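Local coordinates for protein tryptophan halogenase (Shewanella frigidimarina, PDB 2PYX) that probably acts as an FAD-dependent monooxygenase of the tryptophan halogenase family, a group that uses flavin chemistry to halogenate tryptophan, at residues A[19-24]-A[363-368]; A[46-51]-A[212-217]; A[207-212]-A[237-242]; A[341-346]-A[378-383]; A[355-360]-A[402-407]. All blocks are in the same frame, centred on the assembly; numbering follows the deposited sequence.

Contact 1. Residues A[19-24]-A[363-368]; sequences GWITAG and SALALI
I21 of helix 16-31 and I368 of helix 363-377 lie 7.5 Å apart between their CA atoms, the nearest backbone pair of these two helical segments. Both side chains leave the backbone toward the facing helix, and they cross at about a right angle. The methyl CG2 of I368 stands opposite to its own backbone N, and from there it settles against the flank of I21, 4.0 Å from I21 CG2 and 4.1 Å from I21 CD1. I21 thus meets one methyl with several of its carbons. Its long branch does a second job: extended at chi2 (168°), it carries CD1 to within 4.0 Å of L365 CD2, one helical turn before I368. L365 starts off to one side and reaches I21 with that single branch tip. All three residues are buried, and every touch is carbon on carbon. M66 and T69 of helix 65-73 also lean on I21, while T17, predicted to bind FAD, touches both L365 and I368. G19 fits a GxGxxG pattern, consistent with helix 16-31 being the first helix of a Rossmann-type fold, following the predicted FAD-binding turn; helix 363-377 packs against it here.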
# COMPACT_ATOMS: atom_id res chain seq x y z
N GLY A 19 9.84 -10.82 -2.58
CA GLY A 19 10.18 -12.15 -3.02
C GLY A 19 9.33 -13.22 -2.40
O GLY A 19 8.83 -14.12 -3.11
N TRP A 20 9.12 -13.12 -1.09
CA TRP A 20 8.37 -14.17 -0.41
C TRP A 20 6.86 -14.12 -0.64
O TRP A 20 6.21 -15.15 -0.72
CB TRP A 20 8.69 -14.25 1.07
CG TRP A 20 10.10 -14.71 1.29
CD1 TRP A 20 11.17 -13.94 1.69
CD2 TRP A 20 10.60 -16.01 1.07
NE1 TRP A 20 12.30 -14.71 1.75
CE2 TRP A 20 11.98 -15.98 1.37
CE3 TRP A 20 10.03 -17.21 0.63
CZ2 TRP A 20 12.79 -17.11 1.25
CZ3 TRP A 20 10.83 -18.32 0.54
CH2 TRP A 20 12.21 -18.25 0.84
N ILE A 21 6.30 -12.92 -0.80
CA ILE A 21 4.88 -12.89 -1.17
C ILE A 21 4.70 -13.52 -2.55
O ILE A 21 3.74 -14.26 -2.79
CB ILE A 21 4.31 -11.47 -1.11
CG1 ILE A 21 4.12 -11.05 0.36
CG2 ILE A 21 2.98 -11.35 -1.89
CD1 ILE A 21 3.82 -9.56 0.54
N THR A 22 5.63 -13.21 -3.46
CA THR A 22 5.57 -13.79 -4.80
C THR A 22 5.65 -15.31 -4.71
O THR A 22 4.88 -16.03 -5.34
CB THR A 22 6.67 -13.22 -5.72
OG1 THR A 22 6.53 -11.79 -5.79
CG2 THR A 22 6.59 -13.82 -7.11
N ALA A 23 6.65 -15.83 -4.00
CA ALA A 23 6.81 -17.27 -3.88
C ALA A 23 5.56 -17.94 -3.34
O ALA A 23 5.09 -18.95 -3.86
CB ALA A 23 7.99 -17.57 -2.97
N GLY A 24 4.99 -17.35 -2.29
CA GLY A 24 3.82 -17.94 -1.65
C GLY A 24 2.59 -17.94 -2.52
O GLY A 24 1.85 -18.93 -2.61
N SER A 363 1.32 2.39 -1.15
CA SER A 363 1.22 1.66 -2.40
C SER A 363 2.16 0.49 -2.50
O SER A 363 1.95 -0.41 -3.31
CB SER A 363 1.41 2.59 -3.61
OG SER A 363 2.70 3.15 -3.64
N ALA A 364 3.17 0.43 -1.64
CA ALA A 364 4.27 -0.52 -1.89
C ALA A 364 3.85 -1.99 -1.79
O ALA A 364 4.07 -2.77 -2.74
CB ALA A 364 5.45 -0.24 -1.00
N LEU A 365 3.29 -2.39 -0.64
CA LEU A 365 2.85 -3.81 -0.54
C LEU A 365 1.66 -4.10 -1.47
O LEU A 365 1.54 -5.20 -2.01
CB LEU A 365 2.52 -4.18 0.90
CG LEU A 365 3.76 -4.44 1.76
CD1 LEU A 365 3.37 -4.50 3.24
CD2 LEU A 365 4.45 -5.72 1.34
N ALA A 366 0.78 -3.13 -1.67
CA ALA A 366 -0.35 -3.31 -2.61
C ALA A 366 0.13 -3.66 -4.01
O ALA A 366 -0.47 -4.51 -4.69
CB ALA A 366 -1.16 -2.03 -2.67
N LEU A 367 1.18 -3.00 -4.48
CA LEU A 367 1.74 -3.29 -5.82
C LEU A 367 2.41 -4.67 -5.85
O LEU A 367 2.31 -5.37 -6.86
CB LEU A 367 2.73 -2.22 -6.24
CG LEU A 367 2.11 -0.89 -6.68
CD1 LEU A 367 3.17 0.23 -6.71
CD2 LEU A 367 1.46 -1.12 -8.06
N ILE A 368 3.12 -5.04 -4.79
CA ILE A 368 3.67 -6.38 -4.70
C ILE A 368 2.54 -7.43 -4.84
O ILE A 368 2.63 -8.40 -5.64
CB ILE A 368 4.48 -6.55 -3.40
CG1 ILE A 368 5.81 -5.81 -3.52
CG2 ILE A 368 4.71 -8.01 -3.10
CD1 ILE A 368 6.49 -5.59 -2.15

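Contact 2. Residues A[46-51]-A[212-217]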
# COMPACT_ATOMS: atom_id res chain seq x y z
N THR A 46 12.38 -21.45 -7.02
CA THR A 46 13.59 -21.22 -6.26
C THR A 46 13.74 -19.73 -6.00
O THR A 46 13.62 -18.91 -6.92
CB THR A 46 14.82 -21.74 -7.04
OG1 THR A 46 14.68 -23.15 -7.32
CG2 THR A 46 16.13 -21.48 -6.26
N LEU A 47 14.05 -19.38 -4.76
CA LEU A 47 14.30 -18.03 -4.35
C LEU A 47 15.75 -17.90 -3.94
O LEU A 47 16.20 -18.62 -3.03
CB LEU A 47 13.34 -17.58 -3.23
CG LEU A 47 13.36 -16.07 -2.88
CD1 LEU A 47 12.01 -15.64 -2.34
CD2 LEU A 47 14.41 -15.76 -1.85
N ILE A 48 16.48 -17.00 -4.60
CA ILE A 48 17.90 -16.74 -4.30
C ILE A 48 17.93 -15.41 -3.55
O ILE A 48 17.57 -14.36 -4.10
CB ILE A 48 18.77 -16.63 -5.57
CG1 ILE A 48 18.67 -17.91 -6.40
CG2 ILE A 48 20.24 -16.33 -5.15
CD1 ILE A 48 19.26 -17.81 -7.79
N GLU A 49 18.39 -15.48 -2.31
CA GLU A 49 18.45 -14.35 -1.39
C GLU A 49 19.91 -14.00 -1.08
O GLU A 49 20.70 -14.90 -0.78
CB GLU A 49 17.69 -14.73 -0.10
CG GLU A 49 17.55 -13.60 0.85
CD GLU A 49 16.65 -13.86 2.02
OE1 GLU A 49 16.21 -15.00 2.21
OE2 GLU A 49 16.40 -12.89 2.76
N SER A 50 20.24 -12.72 -1.13
CA SER A 50 21.58 -12.24 -0.78
C SER A 50 21.88 -12.59 0.67
O SER A 50 21.01 -12.44 1.53
CB SER A 50 21.67 -10.73 -0.93
OG SER A 50 22.96 -10.27 -0.57
N PRO A 51 23.11 -13.05 0.96
CA PRO A 51 23.47 -13.23 2.37
C PRO A 51 23.78 -11.91 3.10
O PRO A 51 23.99 -11.92 4.31
CB PRO A 51 24.71 -14.12 2.29
CG PRO A 51 25.34 -13.74 1.01
CD PRO A 51 24.20 -13.45 0.06
N LEU A 212 21.36 -18.23 -14.15
CA LEU A 212 22.18 -17.42 -13.28
C LEU A 212 23.34 -18.25 -12.81
O LEU A 212 23.17 -19.41 -12.50
CB LEU A 212 21.39 -16.94 -12.06
CG LEU A 212 20.10 -16.23 -12.39
CD1 LEU A 212 19.43 -15.85 -11.08
CD2 LEU A 212 20.35 -14.98 -13.23
N ILE A 213 24.53 -17.65 -12.81
CA ILE A 213 25.68 -18.32 -12.26
C ILE A 213 25.90 -17.70 -10.90
O ILE A 213 26.13 -16.49 -10.79
CB ILE A 213 26.92 -18.22 -13.17
CG1 ILE A 213 26.54 -18.51 -14.62
CG2 ILE A 213 27.91 -19.22 -12.68
CD1 ILE A 213 27.70 -18.72 -15.54
N THR A 214 25.70 -18.52 -9.87
CA THR A 214 25.84 -18.08 -8.50
C THR A 214 27.29 -18.15 -8.07
O THR A 214 28.12 -18.79 -8.74
CB THR A 214 24.96 -18.87 -7.48
OG1 THR A 214 25.39 -20.24 -7.36
CG2 THR A 214 23.47 -18.81 -7.91
N LYS A 215 27.60 -17.47 -6.97
CA LYS A 215 28.97 -17.43 -6.48
C LYS A 215 29.43 -18.79 -5.92
O LYS A 215 30.59 -19.19 -6.14
CB LYS A 215 29.11 -16.34 -5.42
CG LYS A 215 30.53 -16.11 -4.98
CD LYS A 215 30.69 -14.78 -4.30
CE LYS A 215 32.17 -14.51 -4.03
NZ LYS A 215 32.40 -13.19 -3.35
N GLN A 216 28.54 -19.52 -5.24
CA GLN A 216 28.88 -20.83 -4.67
C GLN A 216 27.83 -21.94 -4.75
O GLN A 216 27.98 -22.98 -4.09
CB GLN A 216 29.30 -20.64 -3.21
CG GLN A 216 28.22 -20.23 -2.26
CD GLN A 216 28.77 -19.99 -0.85
OE1 GLN A 216 28.05 -20.15 0.15
NE2 GLN A 216 30.04 -19.60 -0.77
N ASN A 217 26.78 -21.77 -5.55
CA ASN A 217 25.75 -22.81 -5.72
C ASN A 217 25.61 -23.25 -7.17
O ASN A 217 24.59 -23.83 -7.59
CB ASN A 217 24.39 -22.32 -5.18
CG ASN A 217 24.31 -22.39 -3.66
OD1 ASN A 217 23.86 -23.40 -3.10
ND2 ASN A 217 24.75 -21.34 -2.99
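I48 and L212 approach from facing strands and slide past each other in opposite directions, so that only their ends overlap: I48 CD1 lies 3.8 Å from L212 CD1. With its CG1 branch opposite to the carbonyl carbon (chi1 -58°) and extended beyond it, I48 spans the distance between the strands, whose nearest CA atoms, those of I48 and T214, are 9.1 Å apart. L212 answers with one of its two branch methyls. The same I48 CD1 comes to 4.3 Å from T214 CG2, a looser touch. The T214 hydroxyl serves its own chain: OG1 accepts from N217 N at 2.7 Å in an ST motif, with an N-H...O angle of 134°, and also bonds with G218 O. D196 ties the turn further, taking N217 ND2 and Q216 N. The contact packs the 198-203/209-214/219-221 meander on the mixed, mainly parallel Rossmann-type sheet, where I11 and V13 of strand 9-13 touch I48 and L212. The L212 side chain is about 4 Å from that of V198, predicted to bind FAD. Chemistry across the contact is confined to methyl groups: the two sheets pack here through hydrophobic side chains rather than directional bonds, and the hydroxyl of T214 is satisfied within the turn.

Contact 3. Residues A[207-212]-A[237-242]; sequences GDIEKL and GEHLQV
I209 turns its CG1 branch opposite to its carbonyl carbon (chi1 -57°), while H239 swings its ring opposite to its own backbone N (chi1 -175°), and these two torsions bring aliphatic branch and imidazole together. I209 CG1 lies 3.8 Å from H239 CD2, and I209 CD1 follows at 4.0 Å from the same ring carbon. The isoleucine meets the ring at a slant. H239 NE2 is held by N203 OD1, on strand 198-203 beside I209, which should limit rotation of the imidazole. In L240, the next residue along, L240 CD1 lies 4.4 Å from I209 CD1, and the other methyl, CD2, rests 4.0 Å from the carbonyl O of G207. G207 has a positive phi (94°), where a CB would press on the preceding carbonyl O, so glycine suits this turn before the strand. The helix ends here too: Q241, itself at positive phi, folds its NE2 back to E238 O at 2.8 Å, nearly straight and on a carbonyl lone pair. E210 and K211 together face I202 in a classic beta bulge. The arrangement seats the end of helix 234-239 on a three-stranded antiparallel meander (198-203, 209-214, 219-221) inserted before strand 224-227 of the mixed, mainly parallel sheet, as in Rossmann-type FAD folds of the glutathione reductase kind.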
# COMPACT_ATOMS: atom_id res chain seq x y z
N GLY A 207 17.81 -13.15 -26.26
CA GLY A 207 17.88 -12.03 -25.31
C GLY A 207 17.11 -12.24 -24.02
O GLY A 207 17.08 -11.36 -23.17
N ASP A 208 16.47 -13.41 -23.89
CA ASP A 208 15.90 -13.83 -22.60
C ASP A 208 17.00 -14.23 -21.64
O ASP A 208 18.07 -14.69 -22.05
CB ASP A 208 14.97 -15.05 -22.74
CG ASP A 208 13.69 -14.76 -23.44
OD1 ASP A 208 13.33 -13.57 -23.67
OD2 ASP A 208 13.01 -15.78 -23.78
N ILE A 209 16.72 -14.12 -20.34
CA ILE A 209 17.60 -14.70 -19.32
C ILE A 209 17.39 -16.22 -19.33
O ILE A 209 16.27 -16.72 -19.42
CB ILE A 209 17.31 -14.15 -17.93
CG1 ILE A 209 17.45 -12.62 -17.92
CG2 ILE A 209 18.24 -14.78 -16.91
CD1 ILE A 209 16.96 -11.99 -16.66
N GLU A 210 18.51 -16.95 -19.34
CA GLU A 210 18.52 -18.41 -19.40
C GLU A 210 18.92 -19.02 -18.06
O GLU A 210 18.36 -20.01 -17.60
CB GLU A 210 19.53 -18.83 -20.46
CG GLU A 210 19.79 -20.28 -20.54
CD GLU A 210 20.78 -20.56 -21.63
OE1 GLU A 210 20.34 -20.64 -22.79
OE2 GLU A 210 21.99 -20.60 -21.32
N LYS A 211 19.90 -18.44 -17.42
CA LYS A 211 20.40 -18.99 -16.20
C LYS A 211 21.21 -17.97 -15.44
O LYS A 211 21.63 -16.94 -15.99
CB LYS A 211 21.21 -20.27 -16.45
CG LYS A 211 22.49 -20.06 -17.20
CD LYS A 211 23.12 -21.39 -17.57
CE LYS A 211 24.36 -21.21 -18.44
NZ LYS A 211 24.82 -22.56 -18.94
N LEU A 212 21.36 -18.23 -14.15
CA LEU A 212 22.18 -17.42 -13.28
C LEU A 212 23.34 -18.25 -12.81
O LEU A 212 23.17 -19.41 -12.50
CB LEU A 212 21.39 -16.94 -12.06
CG LEU A 212 20.10 -16.23 -12.39
CD1 LEU A 212 19.43 -15.85 -11.08
CD2 LEU A 212 20.35 -14.98 -13.23
N GLY A 237 15.88 -3.33 -14.60
CA GLY A 237 16.46 -2.03 -14.92
C GLY A 237 17.85 -2.11 -15.49
O GLY A 237 18.12 -1.47 -16.49
N GLU A 238 18.73 -2.86 -14.83
CA GLU A 238 20.14 -2.92 -15.26
C GLU A 238 20.36 -3.92 -16.38
O GLU A 238 20.67 -3.53 -17.54
CB GLU A 238 21.05 -3.21 -14.08
CG GLU A 238 21.09 -2.06 -13.10
CD GLU A 238 21.60 -0.75 -13.74
OE1 GLU A 238 22.51 -0.81 -14.61
OE2 GLU A 238 21.07 0.33 -13.38
N HIS A 239 20.13 -5.21 -16.13
CA HIS A 239 20.42 -6.22 -17.18
C HIS A 239 19.61 -6.00 -18.45
O HIS A 239 20.14 -6.14 -19.57
CB HIS A 239 20.16 -7.63 -16.63
CG HIS A 239 20.55 -8.73 -17.57
ND1 HIS A 239 21.86 -9.06 -17.86
CD2 HIS A 239 19.78 -9.60 -18.27
CE1 HIS A 239 21.87 -10.08 -18.70
NE2 HIS A 239 20.63 -10.43 -18.97
N LEU A 240 18.31 -5.72 -18.30
CA LEU A 240 17.41 -5.56 -19.44
C LEU A 240 17.15 -4.12 -19.89
O LEU A 240 16.39 -3.90 -20.84
CB LEU A 240 16.10 -6.32 -19.18
CG LEU A 240 16.25 -7.85 -19.10
CD1 LEU A 240 15.00 -8.48 -18.53
CD2 LEU A 240 16.57 -8.46 -20.47
N GLN A 241 17.74 -3.18 -19.18
CA GLN A 241 17.75 -1.77 -19.56
C GLN A 241 16.37 -1.16 -19.71
O GLN A 241 16.17 -0.27 -20.54
CB GLN A 241 18.62 -1.59 -20.82
CG GLN A 241 20.08 -1.81 -20.51
CD GLN A 241 20.70 -0.65 -19.73
OE1 GLN A 241 20.73 0.48 -20.22
NE2 GLN A 241 21.18 -0.93 -18.51
N VAL A 242 15.41 -1.58 -18.87
CA VAL A 242 14.10 -0.96 -18.90
C VAL A 242 14.21 0.42 -18.27
O VAL A 242 14.65 0.53 -17.15
CB VAL A 242 13.06 -1.80 -18.15
CG1 VAL A 242 11.73 -1.07 -18.08
CG2 VAL A 242 12.89 -3.16 -18.84

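Contact 4. Residues A[341-346]-A[378-383]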
# COMPACT_ATOMS: atom_id res chain seq x y z
N LYS A 341 7.97 -0.41 -17.91
CA LYS A 341 7.29 -1.70 -17.95
C LYS A 341 7.70 -2.46 -16.68
O LYS A 341 8.81 -2.24 -16.20
CB LYS A 341 7.80 -2.50 -19.17
CG LYS A 341 7.38 -1.98 -20.51
CD LYS A 341 8.26 -2.45 -21.64
CE LYS A 341 7.87 -3.75 -22.17
NZ LYS A 341 8.59 -3.98 -23.48
N CYS A 342 6.87 -3.36 -16.18
CA CYS A 342 7.31 -4.31 -15.13
C CYS A 342 7.76 -5.66 -15.70
O CYS A 342 8.37 -6.43 -14.96
CB CYS A 342 6.24 -4.59 -14.08
SG CYS A 342 4.78 -5.47 -14.63
N TRP A 343 7.49 -5.94 -16.96
CA TRP A 343 7.74 -7.26 -17.54
C TRP A 343 8.42 -7.08 -18.91
O TRP A 343 7.85 -6.49 -19.81
CB TRP A 343 6.44 -8.04 -17.68
CG TRP A 343 6.55 -9.49 -18.01
CD1 TRP A 343 7.58 -10.13 -18.64
CD2 TRP A 343 5.54 -10.48 -17.73
NE1 TRP A 343 7.27 -11.49 -18.76
CE2 TRP A 343 6.03 -11.72 -18.22
CE3 TRP A 343 4.27 -10.43 -17.13
CZ2 TRP A 343 5.30 -12.88 -18.12
CZ3 TRP A 343 3.55 -11.58 -17.02
CH2 TRP A 343 4.07 -12.80 -17.51
N GLN A 344 9.68 -7.52 -19.01
CA GLN A 344 10.46 -7.40 -20.25
C GLN A 344 11.07 -8.78 -20.50
O GLN A 344 11.68 -9.36 -19.61
CB GLN A 344 11.58 -6.36 -20.06
CG GLN A 344 12.49 -6.18 -21.27
CD GLN A 344 11.73 -5.63 -22.46
OE1 GLN A 344 11.12 -4.54 -22.40
NE2 GLN A 344 11.74 -6.38 -23.56
N ASN A 345 10.93 -9.27 -21.73
CA ASN A 345 11.35 -10.61 -22.07
C ASN A 345 10.71 -11.55 -21.03
O ASN A 345 9.47 -11.57 -20.87
CB ASN A 345 12.88 -10.67 -22.14
CG ASN A 345 13.44 -9.96 -23.35
OD1 ASN A 345 13.49 -8.73 -23.39
ND2 ASN A 345 13.82 -10.73 -24.36
N ASN A 346 11.52 -12.34 -20.35
CA ASN A 346 11.04 -13.34 -19.36
C ASN A 346 11.36 -12.94 -17.94
O ASN A 346 11.59 -13.79 -17.07
CB ASN A 346 11.60 -14.74 -19.66
CG ASN A 346 13.08 -14.81 -19.56
OD1 ASN A 346 13.82 -13.82 -19.73
ND2 ASN A 346 13.58 -16.04 -19.27
N GLN A 378 -2.13 -15.39 -14.31
CA GLN A 378 -1.85 -15.35 -15.73
C GLN A 378 -0.50 -16.01 -16.06
O GLN A 378 0.24 -15.54 -16.89
CB GLN A 378 -1.83 -13.91 -16.22
CG GLN A 378 -3.17 -13.25 -16.05
CD GLN A 378 -3.36 -12.04 -16.93
OE1 GLN A 378 -3.15 -12.10 -18.12
NE2 GLN A 378 -3.72 -10.93 -16.33
N LEU A 379 -0.21 -17.14 -15.42
CA LEU A 379 1.04 -17.82 -15.67
C LEU A 379 1.10 -18.17 -17.15
O LEU A 379 0.20 -18.83 -17.68
CB LEU A 379 1.11 -19.08 -14.81
CG LEU A 379 2.31 -19.99 -15.07
CD1 LEU A 379 3.54 -19.40 -14.47
CD2 LEU A 379 2.07 -21.39 -14.55
N PRO A 380 2.12 -17.70 -17.85
CA PRO A 380 2.11 -18.00 -19.28
C PRO A 380 2.26 -19.49 -19.57
O PRO A 380 3.09 -20.15 -18.93
CB PRO A 380 3.32 -17.25 -19.81
CG PRO A 380 3.66 -16.26 -18.79
CD PRO A 380 3.27 -16.86 -17.49
N PRO A 381 1.47 -20.01 -20.53
CA PRO A 381 1.66 -21.41 -20.89
C PRO A 381 3.04 -21.76 -21.36
O PRO A 381 3.57 -22.82 -21.04
CB PRO A 381 0.63 -21.61 -22.00
CG PRO A 381 -0.48 -20.64 -21.67
CD PRO A 381 0.27 -19.42 -21.16
N ASN A 382 3.64 -20.87 -22.13
CA ASN A 382 4.95 -21.11 -22.74
C ASN A 382 5.55 -19.78 -23.22
O ASN A 382 4.94 -18.70 -23.07
CB ASN A 382 4.82 -22.11 -23.90
CG ASN A 382 3.85 -21.63 -25.00
OD1 ASN A 382 3.89 -20.46 -25.39
ND2 ASN A 382 2.97 -22.53 -25.47
N ARG A 383 6.75 -19.84 -23.77
CA ARG A 383 7.42 -18.63 -24.19
C ARG A 383 6.82 -18.04 -25.46
O ARG A 383 6.81 -16.80 -25.61
CB ARG A 383 8.93 -18.83 -24.37
CG ARG A 383 9.72 -17.59 -24.74
CD ARG A 383 9.66 -16.61 -23.63
NE ARG A 383 10.36 -15.37 -23.90
CZ ARG A 383 9.82 -14.31 -24.48
NH1 ARG A 383 8.58 -14.30 -24.92
NH2 ARG A 383 10.58 -13.22 -24.58
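W343 and P380 form the apolar part: the proline ring comes in at the edge of the indole, near its plane, with P380 CG 3.7 Å from W343 CH2. W343 lies on edge strand 343-344 of the mixed sheet, P380 in the loop from helix 363-377 to helix 383-413. The polar part gathers round R383, whose chain bends at chi2 (65°) and lays one face of the guanidinium over N345 O, 4.2 Å from the plane and off toward the rim. R383 NH2 is 3.7 Å from N345 CA, and the N345 amide stands almost perpendicular to the guanidinium, at 88°. Both side chains take the same carboxylate, N345 ND2 on D208 OD1 and R383 NE on D208 OD2, while R383 NH1 pairs with D387. Inside 341-346, Q344 NE2 gives N345 OD1 a straight bond of 2.9 Å from above the carbonyl plane, and K341 NZ reaches Q344 OE1 at 2.8 Å. A leucine in place of N345 would probably leave D208 OD1 without this donor and Q344 NE2 without its acceptor, the Q344 amide then being held from the K341 side. The segments are joined by the W343-P380 packing and, indirectly, through the shared D208 carboxylate, whose charge would offset that of R383.

Contact 5. Residues A[355-360]-A[402-407]; sequences GFIEPL and QQIIDF
I357, just past strand 355-356, faces helix 383-413 with its CA 8.7 Å from that of I405, so extended chain and helix are spaced for side chains alone to meet. I357 leaves the backbone toward the helix and divides its branches between two consecutive residues. Its CG1 takes the crowded position between backbone N and carbonyl carbon (chi1 49°), and the methyl beyond, CD1, presses on I404 CG2 at 3.4 Å, tighter than usual for two carbons. The other methyl, I357 CG2, rests more easily at 4.1 Å from I405 CD1. I405 leaves its backbone to one side and bends at chi2 (-57°), which brings that end round to the isoleucine opposite. In both pairs the side chains cross obliquely, and all three residues are buried. W401 and L408 of the same helix extend the apolar surface round I357, while L251 and V250 cover I405. The carboxylate of E358 is bound by Y412, N253 and W283. The I404 side chain is about 7 Å from that of E361: the cluster packs the chain between strand 355-356 and helix 363-377 on helix 383-413, near this predicted tryptophan-binding residue of the halogenase fold.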
# COMPACT_ATOMS: atom_id res chain seq x y z
N GLY A 355 9.32 -0.04 -9.08
CA GLY A 355 9.17 1.37 -8.83
C GLY A 355 8.96 1.62 -7.38
O GLY A 355 8.75 0.71 -6.59
N PHE A 356 9.02 2.89 -7.02
CA PHE A 356 8.85 3.27 -5.64
C PHE A 356 8.66 4.76 -5.55
O PHE A 356 9.41 5.54 -6.16
CB PHE A 356 10.06 2.89 -4.82
CG PHE A 356 9.90 3.16 -3.36
CD1 PHE A 356 9.07 2.38 -2.58
CD2 PHE A 356 10.51 4.26 -2.78
CE1 PHE A 356 8.89 2.65 -1.23
CE2 PHE A 356 10.34 4.54 -1.43
CZ PHE A 356 9.52 3.75 -0.66
N ILE A 357 7.74 5.15 -4.68
CA ILE A 357 7.53 6.55 -4.35
C ILE A 357 7.33 6.64 -2.84
O ILE A 357 7.24 5.61 -2.16
CB ILE A 357 6.29 7.09 -5.08
CG1 ILE A 357 5.11 6.09 -4.85
CG2 ILE A 357 6.58 7.23 -6.60
CD1 ILE A 357 3.85 6.60 -5.14
N GLU A 358 7.16 7.86 -2.33
CA GLU A 358 6.78 8.03 -0.92
C GLU A 358 5.60 7.12 -0.53
O GLU A 358 4.70 6.86 -1.36
CB GLU A 358 6.36 9.49 -0.69
CG GLU A 358 5.12 9.90 -1.46
CD GLU A 358 4.99 11.38 -1.50
OE1 GLU A 358 5.77 12.02 -2.24
OE2 GLU A 358 4.16 11.91 -0.72
N PRO A 359 5.56 6.68 0.72
CA PRO A 359 4.51 5.77 1.21
C PRO A 359 3.17 6.42 1.51
O PRO A 359 2.39 5.89 2.31
CB PRO A 359 5.14 5.21 2.49
CG PRO A 359 6.01 6.28 2.95
CD PRO A 359 6.59 6.93 1.75
N LEU A 360 2.86 7.53 0.83
CA LEU A 360 1.57 8.16 0.95
C LEU A 360 0.59 7.19 0.31
O LEU A 360 0.75 6.80 -0.85
CB LEU A 360 1.54 9.48 0.19
CG LEU A 360 0.30 10.37 0.22
CD1 LEU A 360 -0.03 10.74 1.62
CD2 LEU A 360 0.51 11.63 -0.58
N GLN A 402 -0.11 5.34 -13.21
CA GLN A 402 -0.72 6.65 -13.50
C GLN A 402 -1.71 6.99 -12.39
O GLN A 402 -1.75 8.13 -11.94
CB GLN A 402 -1.37 6.70 -14.88
CG GLN A 402 -2.16 7.99 -15.16
CD GLN A 402 -2.81 8.04 -16.56
OE1 GLN A 402 -2.33 8.74 -17.46
NE2 GLN A 402 -3.91 7.31 -16.74
N GLN A 403 -2.53 6.03 -11.98
CA GLN A 403 -3.52 6.25 -10.94
C GLN A 403 -2.86 6.57 -9.62
O GLN A 403 -3.35 7.46 -8.89
CB GLN A 403 -4.42 5.05 -10.77
CG GLN A 403 -5.64 5.42 -9.96
CD GLN A 403 -6.49 4.27 -9.52
OE1 GLN A 403 -6.01 3.28 -8.96
NE2 GLN A 403 -7.82 4.46 -9.67
N ILE A 404 -1.77 5.88 -9.28
CA ILE A 404 -1.09 6.12 -8.00
C ILE A 404 -0.55 7.55 -8.01
O ILE A 404 -0.74 8.31 -7.07
CB ILE A 404 0.05 5.11 -7.80
CG1 ILE A 404 -0.51 3.74 -7.45
CG2 ILE A 404 1.01 5.62 -6.75
CD1 ILE A 404 0.44 2.63 -7.67
N ILE A 405 0.12 7.95 -9.08
CA ILE A 405 0.73 9.27 -9.11
C ILE A 405 -0.37 10.35 -9.00
O ILE A 405 -0.27 11.34 -8.24
CB ILE A 405 1.62 9.49 -10.33
CG1 ILE A 405 2.79 8.50 -10.33
CG2 ILE A 405 2.14 10.95 -10.35
CD1 ILE A 405 3.64 8.56 -9.08
N ASP A 406 -1.45 10.16 -9.74
CA ASP A 406 -2.50 11.14 -9.76
C ASP A 406 -3.20 11.20 -8.40
O ASP A 406 -3.54 12.28 -7.90
CB ASP A 406 -3.56 10.81 -10.83
CG ASP A 406 -3.08 11.10 -12.23
OD1 ASP A 406 -1.95 11.62 -12.44
OD2 ASP A 406 -3.90 10.81 -13.17
N PHE A 407 -3.46 10.04 -7.81
CA PHE A 407 -4.16 9.98 -6.53
C PHE A 407 -3.31 10.64 -5.44
O PHE A 407 -3.81 11.43 -4.63
CB PHE A 407 -4.55 8.55 -6.14
CG PHE A 407 -5.34 8.46 -4.86
CD1 PHE A 407 -6.45 9.27 -4.66
CD2 PHE A 407 -4.97 7.60 -3.85
CE1 PHE A 407 -7.19 9.18 -3.47
CE2 PHE A 407 -5.71 7.50 -2.68
CZ PHE A 407 -6.81 8.30 -2.50

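In the fold
Contacts 1 and 5 lie nearest the middle of the chain, both buried and aliphatic; they meet where L367 and S363 touch I404 and I357, so helix 363-377 links helix 16-31, next to the predicted FAD site, to helix 383-413. Contacts 2, 3 and 4 sit farther from the centre, though 2 and 4 are still buried and 3 is only partly so. Contacts 2 and 3 share strand 209-214; L212 touches only in contact 2, against the mixed, mainly parallel sheet. Contact 2 remains apolar, contact 3 mixes an imidazole and a backbone carbonyl with methyls, and contact 4 is the most polar. The D208-R383 salt bridge and N346 ND2 on I209 O join contacts 3 and 4.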